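Local coordinates for Rod shape determining protein RodA (Thermus thermophilus, PDB 6BAR) that probably polymerises lipid-linked disaccharide-pentapeptide units into the glycan strands of peptidoglycan for cell wall elongation, at residues L273-Y277 and L329-S333; S230-K236 and E263-V268; T140-V144 and V159-V163; L80-L84 and R94-V98. All coordinates share one frame. Residues are numbered along the deposited sequence.

Interaction 1: L273-Y277 and L329-S333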
loop_
_atom_site.group_PDB
_atom_site.type_symbol
_atom_site.label_atom_id
_atom_site.label_comp_id
_atom_site.label_asym_id
_atom_site.label_seq_id
_atom_site.Cartn_x
_atom_site.Cartn_y
_atom_site.Cartn_z
ATOM N N LEU A 273 -12.587 -7.490 11.727
ATOM C CA LEU A 273 -11.419 -6.903 11.073
ATOM C C LEU A 273 -11.583 -6.876 9.555
ATOM O O LEU A 273 -11.289 -5.860 8.908
ATOM C CB LEU A 273 -10.159 -7.670 11.469
ATOM C CG LEU A 273 -8.855 -6.969 11.111
ATOM C CD1 LEU A 273 -8.821 -5.594 11.757
ATOM C CD2 LEU A 273 -7.662 -7.807 11.542
ATOM N N LEU A 274 -12.044 -7.985 8.965
ATOM C CA LEU A 274 -12.347 -7.991 7.540
ATOM C C LEU A 274 -13.456 -7.011 7.201
ATOM O O LEU A 274 -13.478 -6.464 6.097
ATOM C CB LEU A 274 -12.739 -9.389 7.084
ATOM C CG LEU A 274 -11.596 -10.384 7.080
ATOM C CD1 LEU A 274 -12.062 -11.672 6.430
ATOM C CD2 LEU A 274 -10.408 -9.795 6.347
ATOM N N GLY A 275 -14.374 -6.763 8.133
ATOM C CA GLY A 275 -15.383 -5.749 7.898
ATOM C C GLY A 275 -14.800 -4.351 7.907
ATOM O O GLY A 275 -15.186 -3.507 7.098
ATOM N N LEU A 276 -13.867 -4.086 8.825
ATOM C CA LEU A 276 -13.182 -2.798 8.831
ATOM C C LEU A 276 -12.416 -2.583 7.530
ATOM O O LEU A 276 -12.435 -1.486 6.958
ATOM C CB LEU A 276 -12.243 -2.705 10.034
ATOM C CG LEU A 276 -12.854 -2.263 11.362
ATOM C CD1 LEU A 276 -11.757 -2.020 12.386
ATOM C CD2 LEU A 276 -13.707 -1.013 11.182
ATOM N N TYR A 277 -11.763 -3.632 7.030
ATOM C CA TYR A 277 -11.056 -3.508 5.757
ATOM C C TYR A 277 -12.020 -3.366 4.587
ATOM O O TYR A 277 -11.722 -2.652 3.621
ATOM C CB TYR A 277 -10.123 -4.696 5.556
ATOM C CG TYR A 277 -8.830 -4.497 6.289
ATOM C CD1 TYR A 277 -7.864 -3.631 5.797
ATOM C CD2 TYR A 277 -8.591 -5.133 7.496
ATOM C CE1 TYR A 277 -6.686 -3.429 6.474
ATOM C CE2 TYR A 277 -7.418 -4.936 8.179
ATOM C CZ TYR A 277 -6.469 -4.085 7.665
ATOM O OH TYR A 277 -5.295 -3.889 8.348
ATOM N N LEU A 329 -0.104 -6.988 6.862
ATOM C CA LEU A 329 -1.454 -6.463 6.863
ATOM C C LEU A 329 -1.382 -4.961 7.106
ATOM O O LEU A 329 -0.914 -4.542 8.170
ATOM C CB LEU A 329 -2.281 -7.143 7.938
ATOM C CG LEU A 329 -3.783 -7.142 7.708
ATOM C CD1 LEU A 329 -4.089 -7.764 6.360
ATOM C CD2 LEU A 329 -4.443 -7.920 8.819
ATOM N N PRO A 330 -1.806 -4.128 6.157
ATOM C CA PRO A 330 -1.572 -2.681 6.282
ATOM C C PRO A 330 -2.282 -2.072 7.488
ATOM O O PRO A 330 -3.447 -2.371 7.763
ATOM C CB PRO A 330 -2.114 -2.121 4.959
ATOM C CG PRO A 330 -2.989 -3.211 4.389
ATOM C CD PRO A 330 -2.386 -4.492 4.855
ATOM N N LEU A 331 -1.545 -1.215 8.212
ATOM C CA LEU A 331 -2.008 -0.494 9.400
ATOM C C LEU A 331 -2.177 -1.405 10.614
ATOM O O LEU A 331 -2.334 -0.918 11.739
ATOM C CB LEU A 331 -3.334 0.237 9.129
ATOM C CG LEU A 331 -3.397 1.337 8.064
ATOM C CD1 LEU A 331 -4.843 1.704 7.777
ATOM C CD2 LEU A 331 -2.611 2.555 8.513
ATOM N N PHE A 332 -2.136 -2.722 10.408
ATOM C CA PHE A 332 -2.434 -3.696 11.453
ATOM C C PHE A 332 -1.230 -4.529 11.865
ATOM O O PHE A 332 -0.945 -4.658 13.061
ATOM C CB PHE A 332 -3.565 -4.627 10.994
ATOM C CG PHE A 332 -4.064 -5.550 12.070
ATOM C CD1 PHE A 332 -4.948 -5.091 13.032
ATOM C CD2 PHE A 332 -3.652 -6.877 12.119
ATOM C CE1 PHE A 332 -5.409 -5.931 14.027
ATOM C CE2 PHE A 332 -4.111 -7.728 13.109
ATOM C CZ PHE A 332 -4.991 -7.254 14.066
ATOM N N SER A 333 -0.521 -5.121 10.910
ATOM C CA SER A 333 0.605 -5.974 11.253
ATOM C C SER A 333 1.793 -5.138 11.721
ATOM O O SER A 333 1.865 -3.924 11.497
ATOM C CB SER A 333 1.005 -6.841 10.058
ATOM O OG SER A 333 2.040 -7.745 10.410
#

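Interaction 2: S230-K236 and E263-V268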
loop_
_atom_site.group_PDB
_atom_site.type_symbol
_atom_site.label_atom_id
_atom_site.label_comp_id
_atom_site.label_asym_id
_atom_site.label_seq_id
_atom_site.Cartn_x
_atom_site.Cartn_y
_atom_site.Cartn_z
ATOM N N SER A 230 -16.348 -18.709 18.657
ATOM C CA SER A 230 -16.951 -17.422 18.330
ATOM C C SER A 230 -16.394 -16.310 19.212
ATOM O O SER A 230 -16.354 -15.150 18.790
ATOM C CB SER A 230 -18.478 -17.494 18.444
ATOM O OG SER A 230 -18.904 -17.626 19.789
ATOM N N GLY A 231 -15.932 -16.643 20.415
ATOM C CA GLY A 231 -15.400 -15.651 21.329
ATOM C C GLY A 231 -13.891 -15.502 21.289
ATOM O O GLY A 231 -13.377 -14.387 21.157
ATOM N N GLY A 232 -13.170 -16.608 21.411
ATOM C CA GLY A 232 -11.720 -16.587 21.388
ATOM C C GLY A 232 -11.099 -16.679 22.769
ATOM O O GLY A 232 -11.684 -17.201 23.722
ATOM N N LEU A 233 -9.878 -16.147 22.872
ATOM C CA LEU A 233 -9.125 -16.149 24.122
ATOM C C LEU A 233 -9.014 -14.779 24.785
ATOM O O LEU A 233 -8.916 -14.718 26.013
ATOM C CB LEU A 233 -7.711 -16.706 23.897
ATOM C CG LEU A 233 -7.625 -18.171 23.468
ATOM C CD1 LEU A 233 -6.178 -18.658 23.449
ATOM C CD2 LEU A 233 -8.472 -19.035 24.380
ATOM N N PHE A 234 -9.022 -13.687 24.010
ATOM C CA PHE A 234 -8.954 -12.315 24.536
ATOM C C PHE A 234 -7.613 -12.046 25.228
ATOM O O PHE A 234 -7.553 -11.458 26.312
ATOM C CB PHE A 234 -10.130 -12.020 25.484
ATOM C CG PHE A 234 -11.448 -11.721 24.785
ATOM C CD1 PHE A 234 -11.975 -10.434 24.784
ATOM C CD2 PHE A 234 -12.170 -12.728 24.159
ATOM C CE1 PHE A 234 -13.194 -10.153 24.155
ATOM C CE2 PHE A 234 -13.388 -12.453 23.530
ATOM C CZ PHE A 234 -13.898 -11.164 23.529
ATOM N N GLY A 235 -6.525 -12.471 24.587
ATOM C CA GLY A 235 -5.204 -12.310 25.168
ATOM C C GLY A 235 -4.818 -13.364 26.179
ATOM O O GLY A 235 -3.928 -13.126 27.003
ATOM N N LYS A 236 -5.463 -14.525 26.146
ATOM C CA LYS A 236 -5.166 -15.595 27.085
ATOM C C LYS A 236 -4.398 -16.706 26.376
ATOM O O LYS A 236 -4.027 -16.579 25.208
ATOM C CB LYS A 236 -6.456 -16.144 27.709
ATOM C CG LYS A 236 -7.198 -15.188 28.651
ATOM C CD LYS A 236 -8.582 -15.740 29.013
ATOM C CE LYS A 236 -9.400 -14.777 29.875
ATOM N NZ LYS A 236 -10.611 -15.442 30.459
ATOM N N GLU A 263 -6.957 -16.306 16.685
ATOM C CA GLU A 263 -7.219 -17.298 17.723
ATOM C C GLU A 263 -7.699 -16.692 19.038
ATOM O O GLU A 263 -8.547 -17.294 19.703
ATOM C CB GLU A 263 -5.957 -18.139 17.977
ATOM C CG GLU A 263 -6.173 -19.380 18.849
ATOM C CD GLU A 263 -4.930 -20.258 18.966
ATOM O OE1 GLU A 263 -3.979 -20.081 18.175
ATOM O OE2 GLU A 263 -4.903 -21.132 19.856
ATOM N N GLU A 264 -7.194 -15.516 19.432
ATOM C CA GLU A 264 -7.634 -14.894 20.679
ATOM C C GLU A 264 -8.962 -14.154 20.538
ATOM O O GLU A 264 -9.591 -13.848 21.558
ATOM C CB GLU A 264 -6.563 -13.927 21.216
ATOM C CG GLU A 264 -5.246 -14.589 21.654
ATOM C CD GLU A 264 -4.256 -13.617 22.304
ATOM O OE1 GLU A 264 -3.379 -14.075 23.070
ATOM O OE2 GLU A 264 -4.354 -12.396 22.056
ATOM N N TRP A 265 -9.401 -13.867 19.308
ATOM C CA TRP A 265 -10.658 -13.171 19.056
ATOM C C TRP A 265 -11.609 -13.927 18.144
ATOM O O TRP A 265 -12.762 -13.502 17.998
ATOM C CB TRP A 265 -10.402 -11.789 18.446
ATOM C CG TRP A 265 -9.741 -10.848 19.382
ATOM C CD1 TRP A 265 -8.400 -10.727 19.614
ATOM C CD2 TRP A 265 -10.383 -9.888 20.221
ATOM N NE1 TRP A 265 -8.168 -9.744 20.543
ATOM C CE2 TRP A 265 -9.369 -9.211 20.932
ATOM C CE3 TRP A 265 -11.716 -9.529 20.437
ATOM C CZ2 TRP A 265 -9.649 -8.198 21.845
ATOM C CZ3 TRP A 265 -11.991 -8.525 21.342
ATOM C CH2 TRP A 265 -10.963 -7.871 22.035
ATOM N N GLY A 266 -11.153 -14.995 17.497
ATOM C CA GLY A 266 -12.057 -15.938 16.879
ATOM C C GLY A 266 -12.837 -15.368 15.710
ATOM O O GLY A 266 -12.412 -14.434 15.019
ATOM N N PHE A 267 -14.014 -15.957 15.487
ATOM C CA PHE A 267 -14.779 -15.642 14.290
ATOM C C PHE A 267 -15.314 -14.219 14.327
ATOM O O PHE A 267 -15.325 -13.536 13.299
ATOM C CB PHE A 267 -15.915 -16.644 14.105
ATOM C CG PHE A 267 -16.236 -16.922 12.670
ATOM C CD1 PHE A 267 -15.421 -17.753 11.917
ATOM C CD2 PHE A 267 -17.342 -16.345 12.067
ATOM C CE1 PHE A 267 -15.705 -18.012 10.592
ATOM C CE2 PHE A 267 -17.637 -16.598 10.742
ATOM C CZ PHE A 267 -16.816 -17.435 10.002
ATOM N N VAL A 268 -15.737 -13.740 15.501
ATOM C CA VAL A 268 -16.192 -12.355 15.595
ATOM C C VAL A 268 -15.033 -11.398 15.341
ATOM O O VAL A 268 -15.197 -10.375 14.671
ATOM C CB VAL A 268 -16.868 -12.095 16.953
ATOM C CG1 VAL A 268 -17.394 -10.669 17.011
ATOM C CG2 VAL A 268 -18.004 -13.082 17.169
#

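Interaction 3: T140-V144 and V159-V163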
loop_
_atom_site.group_PDB
_atom_site.type_symbol
_atom_site.label_atom_id
_atom_site.label_comp_id
_atom_site.label_asym_id
_atom_site.label_seq_id
_atom_site.Cartn_x
_atom_site.Cartn_y
_atom_site.Cartn_z
ATOM N N THR A 140 5.836 0.204 -16.024
ATOM C CA THR A 140 5.785 -0.792 -14.959
ATOM C C THR A 140 6.947 -1.774 -14.997
ATOM O O THR A 140 7.432 -2.191 -13.940
ATOM C CB THR A 140 4.474 -1.584 -15.038
ATOM O OG1 THR A 140 3.360 -0.688 -14.976
ATOM C CG2 THR A 140 4.380 -2.589 -13.889
ATOM N N LEU A 141 7.391 -2.174 -16.187
ATOM C CA LEU A 141 8.409 -3.214 -16.274
ATOM C C LEU A 141 9.701 -2.852 -15.555
ATOM O O LEU A 141 10.237 -3.728 -14.862
ATOM C CB LEU A 141 8.666 -3.577 -17.741
ATOM C CG LEU A 141 7.554 -4.410 -18.387
ATOM C CD1 LEU A 141 7.901 -4.751 -19.822
ATOM C CD2 LEU A 141 7.268 -5.676 -17.585
ATOM N N PRO A 142 10.249 -1.634 -15.652
ATOM C CA PRO A 142 11.444 -1.340 -14.839
ATOM C C PRO A 142 11.216 -1.548 -13.350
ATOM O O PRO A 142 12.082 -2.106 -12.665
ATOM C CB PRO A 142 11.742 0.126 -15.182
ATOM C CG PRO A 142 11.163 0.316 -16.534
ATOM C CD PRO A 142 9.901 -0.495 -16.523
ATOM N N VAL A 143 10.043 -1.166 -12.839
ATOM C CA VAL A 143 9.765 -1.321 -11.413
ATOM C C VAL A 143 9.659 -2.797 -11.043
ATOM O O VAL A 143 10.299 -3.255 -10.093
ATOM C CB VAL A 143 8.496 -0.547 -11.019
ATOM C CG1 VAL A 143 8.256 -0.648 -9.517
ATOM C CG2 VAL A 143 8.616 0.906 -11.442
ATOM N N VAL A 144 8.854 -3.565 -11.783
ATOM C CA VAL A 144 8.671 -4.976 -11.442
ATOM C C VAL A 144 9.975 -5.748 -11.616
ATOM O O VAL A 144 10.295 -6.648 -10.827
ATOM C CB VAL A 144 7.527 -5.584 -12.276
ATOM C CG1 VAL A 144 7.687 -7.092 -12.397
ATOM C CG2 VAL A 144 6.182 -5.250 -11.645
ATOM N N VAL A 159 2.471 -4.140 -6.868
ATOM C CA VAL A 159 2.656 -3.144 -7.919
ATOM C C VAL A 159 1.895 -3.543 -9.176
ATOM O O VAL A 159 1.123 -2.749 -9.734
ATOM C CB VAL A 159 4.154 -2.949 -8.206
ATOM C CG1 VAL A 159 4.350 -2.195 -9.509
ATOM C CG2 VAL A 159 4.820 -2.216 -7.049
ATOM N N LEU A 160 2.106 -4.776 -9.644
ATOM C CA LEU A 160 1.471 -5.221 -10.878
ATOM C C LEU A 160 -0.045 -5.189 -10.759
ATOM O O LEU A 160 -0.738 -4.759 -11.689
ATOM C CB LEU A 160 1.952 -6.628 -11.237
ATOM C CG LEU A 160 1.606 -7.148 -12.635
ATOM C CD1 LEU A 160 1.946 -6.115 -13.707
ATOM C CD2 LEU A 160 2.336 -8.452 -12.907
ATOM N N PHE A 161 -0.583 -5.624 -9.619
ATOM C CA PHE A 161 -2.026 -5.629 -9.459
ATOM C C PHE A 161 -2.583 -4.215 -9.392
ATOM O O PHE A 161 -3.671 -3.950 -9.917
ATOM C CB PHE A 161 -2.414 -6.410 -8.214
ATOM C CG PHE A 161 -3.871 -6.385 -7.947
ATOM C CD1 PHE A 161 -4.712 -7.262 -8.601
ATOM C CD2 PHE A 161 -4.411 -5.457 -7.072
ATOM C CE1 PHE A 161 -6.065 -7.233 -8.370
ATOM C CE2 PHE A 161 -5.760 -5.420 -6.836
ATOM C CZ PHE A 161 -6.594 -6.308 -7.485
ATOM N N GLY A 162 -1.865 -3.299 -8.747
ATOM C CA GLY A 162 -2.253 -1.903 -8.819
ATOM C C GLY A 162 -2.344 -1.411 -10.250
ATOM O O GLY A 162 -3.351 -0.813 -10.646
ATOM N N VAL A 163 -1.292 -1.654 -11.040
ATOM C CA VAL A 163 -1.311 -1.258 -12.447
ATOM C C VAL A 163 -2.504 -1.882 -13.154
ATOM O O VAL A 163 -3.153 -1.245 -13.992
ATOM C CB VAL A 163 0.010 -1.637 -13.143
ATOM C CG1 VAL A 163 -0.124 -1.449 -14.650
ATOM C CG2 VAL A 163 1.148 -0.793 -12.614
#

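Interaction 4: L80-L84 and R94-V98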
loop_
_atom_site.group_PDB
_atom_site.type_symbol
_atom_site.label_atom_id
_atom_site.label_comp_id
_atom_site.label_asym_id
_atom_site.label_seq_id
_atom_site.Cartn_x
_atom_site.Cartn_y
_atom_site.Cartn_z
ATOM N N LEU A 80 15.273 1.906 -6.309
ATOM C CA LEU A 80 15.190 0.462 -6.491
ATOM C C LEU A 80 16.486 -0.086 -7.064
ATOM O O LEU A 80 16.960 -1.151 -6.653
ATOM C CB LEU A 80 14.018 0.109 -7.409
ATOM C CG LEU A 80 12.637 0.130 -6.771
ATOM C CD1 LEU A 80 11.580 -0.288 -7.775
ATOM C CD2 LEU A 80 12.618 -0.776 -5.559
ATOM N N ALA A 81 17.076 0.630 -8.019
ATOM C CA ALA A 81 18.341 0.180 -8.587
ATOM C C ALA A 81 19.465 0.250 -7.560
ATOM O O ALA A 81 20.306 -0.655 -7.494
ATOM C CB ALA A 81 18.677 1.005 -9.824
ATOM N N LEU A 82 19.480 1.305 -6.734
ATOM C CA LEU A 82 20.538 1.503 -5.751
ATOM C C LEU A 82 20.449 0.534 -4.581
ATOM O O LEU A 82 21.482 0.186 -3.996
ATOM C CB LEU A 82 20.500 2.935 -5.216
ATOM C CG LEU A 82 21.649 3.268 -4.267
ATOM C CD1 LEU A 82 22.950 3.231 -5.045
ATOM C CD2 LEU A 82 21.453 4.615 -3.583
ATOM N N VAL A 83 19.239 0.111 -4.202
ATOM C CA VAL A 83 19.124 -0.826 -3.089
ATOM C C VAL A 83 19.759 -2.170 -3.445
ATOM O O VAL A 83 20.262 -2.872 -2.558
ATOM C CB VAL A 83 17.644 -0.964 -2.655
ATOM C CG1 VAL A 83 16.853 -1.806 -3.635
ATOM C CG2 VAL A 83 17.544 -1.521 -1.241
ATOM N N LEU A 84 19.793 -2.524 -4.732
ATOM C CA LEU A 84 20.437 -3.765 -5.146
ATOM C C LEU A 84 21.939 -3.746 -4.888
ATOM O O LEU A 84 22.547 -4.805 -4.687
ATOM C CB LEU A 84 20.169 -4.022 -6.625
ATOM C CG LEU A 84 18.699 -4.201 -6.994
ATOM C CD1 LEU A 84 18.527 -4.327 -8.500
ATOM C CD2 LEU A 84 18.136 -5.418 -6.284
ATOM N N ARG A 94 18.191 -8.238 -0.710
ATOM C CA ARG A 94 18.479 -6.883 -0.249
ATOM C C ARG A 94 17.387 -5.950 -0.764
ATOM O O ARG A 94 17.333 -5.635 -1.959
ATOM C CB ARG A 94 19.870 -6.430 -0.690
ATOM C CG ARG A 94 20.377 -7.046 -1.980
ATOM C CD ARG A 94 21.838 -6.658 -2.219
ATOM N NE ARG A 94 22.678 -6.915 -1.048
ATOM C CZ ARG A 94 23.973 -6.611 -0.968
ATOM N NH1 ARG A 94 24.656 -6.883 0.138
ATOM N NH2 ARG A 94 24.588 -6.035 -1.993
ATOM N N ALA A 95 16.508 -5.518 0.147
ATOM C CA ALA A 95 15.379 -4.671 -0.208
ATOM C C ALA A 95 15.172 -3.549 0.802
ATOM O O ALA A 95 14.115 -2.908 0.792
ATOM C CB ALA A 95 14.100 -5.497 -0.321
ATOM N N TRP A 96 16.151 -3.293 1.662
ATOM C CA TRP A 96 16.015 -2.314 2.727
ATOM C C TRP A 96 17.256 -1.443 2.805
ATOM O O TRP A 96 18.379 -1.930 2.659
ATOM C CB TRP A 96 15.792 -2.996 4.078
ATOM C CG TRP A 96 14.411 -3.500 4.269
ATOM C CD1 TRP A 96 13.870 -4.636 3.744
ATOM C CD2 TRP A 96 13.382 -2.889 5.055
ATOM N NE1 TRP A 96 12.563 -4.770 4.153
ATOM C CE2 TRP A 96 12.240 -3.709 4.958
ATOM C CE3 TRP A 96 13.315 -1.724 5.829
ATOM C CZ2 TRP A 96 11.044 -3.401 5.603
ATOM C CZ3 TRP A 96 12.128 -1.422 6.473
ATOM C CH2 TRP A 96 11.009 -2.257 6.355
ATOM N N PHE A 97 17.050 -0.158 3.041
ATOM C CA PHE A 97 18.130 0.745 3.399
ATOM C C PHE A 97 18.135 0.872 4.915
ATOM O O PHE A 97 17.133 1.296 5.508
ATOM C CB PHE A 97 17.955 2.115 2.743
ATOM C CG PHE A 97 18.333 2.154 1.286
ATOM C CD1 PHE A 97 17.360 2.248 0.305
ATOM C CD2 PHE A 97 19.662 2.104 0.901
ATOM C CE1 PHE A 97 17.708 2.289 -1.036
ATOM C CE2 PHE A 97 20.013 2.141 -0.437
ATOM C CZ PHE A 97 19.035 2.235 -1.405
ATOM N N VAL A 98 19.245 0.485 5.538
ATOM C CA VAL A 98 19.391 0.540 6.989
ATOM C C VAL A 98 20.526 1.503 7.306
ATOM O O VAL A 98 21.699 1.205 7.043
ATOM C CB VAL A 98 19.643 -0.844 7.605
ATOM C CG1 VAL A 98 19.792 -0.728 9.115
ATOM C CG2 VAL A 98 18.496 -1.784 7.262
#

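Interaction 1: L273-Y277 and L329-S333
Y277, at chi1 -82° (m), sends its ring out from the helix so that the hydroxyl lands in a bend of the facing loop. There Y277 OH donates a very short hydrogen bond of 2.5 Å to P330 O, and it also lies 3.2 Å from F332 CB and 3.6 Å from L329 CG. Tyrosine fits because its flat ring fills apolar space while its tip supplies a donor to a backbone carbonyl. The bend is a type II beta turn spanning L329-F332: F332 N bonds to L329 O at 3.1 Å, P330 has the extended angles (-63/136) that suit proline at the first corner, and L331 takes the second with positive phi (72/-12). Such a turn leaves the carbonyl between its two corners roughly perpendicular to the plane of the turn, and P330 O is the one Y277 meets. This joins the long helix 266-288 to the loop leading into helix 336-354, within the helical membrane bundle of a SEDS protein. One helical turn before Y277, L273 is in the t,p rotamer, which carries CD2 over the face of the F332 ring, 3.8 Å from its centroid, as a CH-pi contact. The F332 ring also meets W261 edge-to-face. L329 repeats the t,p rotamer and brings its CD2 within 4.2 Å of L273 CD2, while I22 and V311 pack on Y277 from helices 13-30 and 294-319.

Interaction 2: S230-K236 and E263-V268
The loop 230-236 runs close along the junction where helix 258-264 gives way to helix 266-288, with CA atoms only 4.0 Å apart at L233 and E264. W265 is the first residue to leave helical angles, and G266, at positive phi, redirects the chain. At the break E264 O accepts F234 N at 2.5 Å and, weakly, L233 N at 2.7 Å. G232 must be bare: at 101/-155 its CA lies 3.5 Å from E264 O, and a CB would clash with that carbonyl and with W265 N. F234 has left-handed helical angles, while G235 needs the freedom of glycine for its own. Among the side chains, the rings of F234 and W265 meet obliquely, planes at 38° and F234 CE1 to W265 CZ3 at 3.5 Å, giving two large apolar groups cover at the surface. E264 runs beneath the loop, its OE2 3.2 Å from G235 CA and hydrogen-bonded to S32 OG. V268 CG2 approaches S230 O at 3.1 Å. This is a loop packed on a break between consecutive helices, with glycines at the tight points. W261 stacks on W265; E264 O holds the loop to helix 258-264, and F267-G229 backbone bonding to helix 266-288.

Interaction 3: T140-V144 and V159-V163
V159 CG1 fits among three side chains of the facing helix: it lies 4.2 Å from V143 CG1, 4.2 Å from V144 CG2 and 4.4 Å from T140 CG2. L160 widens the patch, its CD1 4.3 Å from T140 CG2 and its CB 4.5 Å from V144 CG2. These are van der Waals contacts between methyl and methylene groups. Valine suits them, since its branch at CB leaves a short, stiff side chain with little conformational freedom to lose on burial; all four valines here have chi1 near t. T140 is similar in shape but carries a hydroxyl, and OG1 bonds back to P136 O one turn earlier in its own helix. With its polar atom satisfied that way, T140 OG1 can sit 3.2 Å from V163 CG2 in an apolar setting. P142 makes no contact across this interface, yet it shapes the helix: neither its N, which carries no hydrogen, nor that of V143 bonds to the preceding turn, and the helix kinks there. Farther out, V143 also packs on Y73 and L77 of helix 69-86, and V159 and V163 on L114 of helix 106-121. The segment axes run nearly antiparallel, at 160° and 10.7 Å apart, a spacing set by side chains rather than touching backbones. Helices 131-148 and 153-170 are consecutive, so this is an antiparallel helical hairpin, the common building unit of polytopic membrane proteins such as the SEDS family.

Interaction 4: L80-L84 and R94-V98
A helix end packs here against the approach to a beta hairpin: helix 69-86, a predicted membrane span, meets the chain leading into the antiparallel strand pair 97-99 and 102-104. R94 comes first and lays the aliphatic part of its side chain along backbone carbonyls near the C-terminal end of helix 69-86, R94 CB 4.0 Å from V83 O and R94 CD 3.2 Å from L84 O. Its long stem lets it cover the backbone while the guanidinium reaches on to E89, in a long, weak ion pair. At A95 the CB points away from the helix and packs on Q150, and a small residue leaves the backbone near enough for V83 CG2 to come 3.7 Å from A95 C. W96 contributes its main chain, its N being 3.7 Å from V83 CG2; the CB points away from the helix, and the indole touches I90 and Q103, about 6 Å from a bound monoolein. F97 belongs to the strand and pairs through backbone hydrogen bonds with F104. Its CB leaves sideways, but chi1 m brings the ring back over the helix, where F97 CZ reaches 3.5 Å from V83 CA and 4.0 Å from L82 CG. P106 packs on both F97 and V83. The broad ring gives V83 a flat surface to rest on, and valine, in the p rotamer, places V83 CG2 over the face of the F97 ring, 4.1 Å from its centroid and 20° off the ring normal.

In the fold
From the N terminus the contacts close one after another, none nesting or crossing. Interaction 4 closes the short loop between helix 69-86 and the beta hairpin. Interaction 3 then folds helix 153-170 back on 131-148, and the two contacts touch through V143 CG1 and L80 CD1, 3.8 Å apart, tying helix 69-86 to helix 131-148. Interaction 2 closes a partly unmodelled loop onto the junction of helices 258-264 and 266-288. Farther along helix 266-288, interaction 1 spans the widest loop, bringing in the approach to helix 336-354. Interactions 1 and 2 share that helix without touching; interactions 1 and 3 lie on opposite sides of the chain's centre, about 23 Å apart between centres.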